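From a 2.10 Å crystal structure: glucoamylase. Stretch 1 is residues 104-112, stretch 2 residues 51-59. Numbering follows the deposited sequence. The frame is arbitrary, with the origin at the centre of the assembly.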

# COMPACT_ATOMS: atom_id res chain seq x y z
N SER A 104 -2.27 16.91 6.11
CA SER A 104 -0.93 16.87 5.54
C SER A 104 -0.22 15.56 5.90
O SER A 104 -0.34 15.07 7.03
CB SER A 104 -0.09 18.07 6.00
OG SER A 104 0.02 18.14 7.42
N LEU A 105 0.50 15.00 4.94
CA LEU A 105 1.22 13.75 5.18
C LEU A 105 2.65 14.03 5.65
O LEU A 105 3.62 13.48 5.13
CB LEU A 105 1.23 12.89 3.91
CG LEU A 105 -0.11 12.27 3.51
CD1 LEU A 105 0.06 11.37 2.30
CD2 LEU A 105 -0.67 11.46 4.68
N GLY A 106 2.75 14.91 6.64
CA GLY A 106 4.03 15.26 7.23
C GLY A 106 4.00 14.61 8.59
O GLY A 106 2.95 14.59 9.24
N TYR A 107 5.12 14.07 9.05
CA TYR A 107 5.12 13.39 10.33
C TYR A 107 6.15 13.82 11.37
O TYR A 107 7.25 14.27 11.04
CB TYR A 107 5.29 11.88 10.11
CG TYR A 107 4.25 11.25 9.23
CD1 TYR A 107 3.16 10.58 9.77
CD2 TYR A 107 4.36 11.32 7.84
CE1 TYR A 107 2.21 9.97 8.95
CE2 TYR A 107 3.42 10.72 7.01
CZ TYR A 107 2.35 10.05 7.57
OH TYR A 107 1.41 9.46 6.75
N LYS A 108 5.76 13.64 12.62
CA LYS A 108 6.60 13.93 13.77
C LYS A 108 6.72 12.61 14.52
O LYS A 108 5.72 11.95 14.80
CB LYS A 108 5.94 14.97 14.68
CG LYS A 108 6.74 15.25 15.95
CD LYS A 108 6.01 16.24 16.85
CE LYS A 108 6.79 16.49 18.12
NZ LYS A 108 6.05 17.41 19.04
N LEU A 109 7.95 12.22 14.83
CA LEU A 109 8.19 10.98 15.56
C LEU A 109 8.92 11.29 16.86
O LEU A 109 9.87 12.07 16.88
CB LEU A 109 9.03 10.02 14.72
CG LEU A 109 8.38 9.37 13.50
CD1 LEU A 109 9.45 8.70 12.64
CD2 LEU A 109 7.35 8.35 13.96
N VAL A 110 8.47 10.67 17.94
CA VAL A 110 9.11 10.85 19.23
C VAL A 110 9.50 9.47 19.70
O VAL A 110 8.64 8.65 20.04
CB VAL A 110 8.16 11.49 20.26
CG1 VAL A 110 8.86 11.62 21.61
CG2 VAL A 110 7.72 12.86 19.78
N ASN A 111 10.80 9.19 19.69
CA ASN A 111 11.30 7.89 20.12
C ASN A 111 11.93 8.01 21.50
O ASN A 111 12.93 8.72 21.67
CB ASN A 111 12.31 7.35 19.11
CG ASN A 111 11.73 7.23 17.72
OD1 ASN A 111 10.52 7.09 17.55
ND2 ASN A 111 12.59 7.28 16.71
N THR A 112 11.35 7.32 22.47
CA THR A 112 11.84 7.36 23.84
C THR A 112 12.50 6.05 24.24
O THR A 112 11.86 5.00 24.29
CB THR A 112 10.69 7.64 24.83
OG1 THR A 112 10.07 8.89 24.50
CG2 THR A 112 11.21 7.71 26.25
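Stretch 2 51-59: WFTLANGAI

The centre of this contact is one leucine set between two side chains of the neighbouring strand. Leu 54, with chi1 in m and chi2 in t, points its CA-to-CB bond toward stretch 1 and brings CD1 to 3.6 Å from CB of Tyr 107 and to 4.1 Å from CD1 of Leu 109. Both partners point toward stretch 2 in turn, and both take chi1 near m. One rule is alternation: in strand 107-112, Tyr 107, Leu 109 and Asn 111 face the contact, while Lys 108 and Val 110 point away and stay partly exposed. Strand 51-55 obeys the same rule around its leucine, with Thr 53 and Ala 55 turned away.

The two strands run in broadly the same direction, their axes crossing at 27° with a closest approach of 10.3 Å. No backbone hydrogen bond spans such a gap; side chains fill it. The CA atoms of Tyr 107 and Leu 54 lie 8.9 Å apart, those of Leu 105 and Phe 52 10.2 Å, whereas the CA atoms of Asn 111 and Gly 57 come to 6.3 Å, so the backbones draw together toward the turn.

On the wider side, Phe 52 reaches across. Its CA-to-CB bond points sideways, yet with chi1 in p the end of the ring comes nearer, placing CE2 3.9 Å from CD2 of Tyr 107. The edge of the phenylalanine ring also meets the backbone at Leu 105, where CZ of Phe 52 is 3.7 Å from O of Leu 105.

At the narrow side, stretch 2 leaves its strand through a type I' turn from Ala 55 to Ala 58, closed by paired backbone hydrogen bonds: Ala 55 N to Ala 58 O at 2.9 Å and Ala 58 N to Ala 55 O at 3.0 Å. Asn 56 and Gly 57 occupy its corners, both with positive phi. That phi by itself favours glycine at Gly 57, and the packing adds a second reason: an ideal CB there would lie 2.8 Å from OD1 of Asn 111, a clash.

The carbonyl oxygen of Gly 57 meets two kinds of neighbour. CD1 of Leu 109 packs 3.7 Å from O of Gly 57, and the same oxygen accepts a hydrogen bond from ND2 of Asn 111 at 2.9 Å, with an N-H...O angle of 158°. This bond, the only hydrogen bond between the stretches, joins the buried side chain of Asn 111 to the turn and forms the polar edge of the contact.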

# COMPACT_ATOMS: atom_id res chain seq x y z
N TRP A 51 9.10 9.43 -2.61
CA TRP A 51 8.11 8.92 -1.67
C TRP A 51 8.85 8.33 -0.49
O TRP A 51 9.93 7.77 -0.66
CB TRP A 51 7.28 7.79 -2.28
CG TRP A 51 6.35 8.18 -3.39
CD1 TRP A 51 4.99 8.33 -3.30
CD2 TRP A 51 6.68 8.36 -4.76
NE1 TRP A 51 4.46 8.58 -4.54
CE2 TRP A 51 5.48 8.60 -5.46
CE3 TRP A 51 7.89 8.33 -5.48
CZ2 TRP A 51 5.44 8.82 -6.84
CZ3 TRP A 51 7.85 8.55 -6.85
CH2 TRP A 51 6.64 8.79 -7.52
N PHE A 52 8.29 8.45 0.71
CA PHE A 52 8.93 7.87 1.90
C PHE A 52 7.90 7.11 2.74
O PHE A 52 6.70 7.34 2.63
CB PHE A 52 9.59 8.95 2.76
CG PHE A 52 8.61 9.91 3.39
CD1 PHE A 52 8.21 11.06 2.70
CD2 PHE A 52 8.08 9.67 4.65
CE1 PHE A 52 7.30 11.95 3.27
CE2 PHE A 52 7.17 10.55 5.22
CZ PHE A 52 6.77 11.69 4.53
N THR A 53 8.40 6.21 3.58
CA THR A 53 7.56 5.43 4.48
C THR A 53 8.26 5.41 5.82
O THR A 53 9.48 5.54 5.89
CB THR A 53 7.36 3.97 3.99
OG1 THR A 53 8.62 3.29 3.94
CG2 THR A 53 6.73 3.95 2.61
N LEU A 54 7.49 5.26 6.90
CA LEU A 54 8.04 5.22 8.25
C LEU A 54 7.66 3.90 8.91
O LEU A 54 6.55 3.39 8.72
CB LEU A 54 7.48 6.38 9.08
CG LEU A 54 7.64 7.80 8.52
CD1 LEU A 54 6.95 8.80 9.44
CD2 LEU A 54 9.11 8.13 8.37
N ALA A 55 8.57 3.35 9.71
CA ALA A 55 8.34 2.10 10.41
C ALA A 55 9.31 1.99 11.58
O ALA A 55 10.48 2.36 11.47
CB ALA A 55 8.52 0.91 9.46
N ASN A 56 8.81 1.50 12.71
CA ASN A 56 9.63 1.31 13.90
C ASN A 56 10.40 2.57 14.31
O ASN A 56 11.56 2.49 14.71
CB ASN A 56 10.59 0.15 13.67
CG ASN A 56 9.87 -1.18 13.50
OD1 ASN A 56 10.30 -2.04 12.74
ND2 ASN A 56 8.76 -1.34 14.21
N GLY A 57 9.74 3.72 14.20
CA GLY A 57 10.36 4.97 14.59
C GLY A 57 11.39 5.54 13.65
O GLY A 57 12.10 6.48 13.99
N ALA A 58 11.48 4.99 12.44
CA ALA A 58 12.47 5.49 11.50
C ALA A 58 12.03 5.39 10.05
O ALA A 58 11.15 4.61 9.70
CB ALA A 58 13.79 4.76 11.70
N ILE A 59 12.67 6.20 9.22
CA ILE A 59 12.39 6.19 7.80
C ILE A 59 12.73 4.79 7.28
O ILE A 59 13.81 4.27 7.56
CB ILE A 59 13.27 7.23 7.08
CG1 ILE A 59 12.75 8.64 7.40
CG2 ILE A 59 13.32 6.95 5.59
CD1 ILE A 59 13.69 9.76 6.97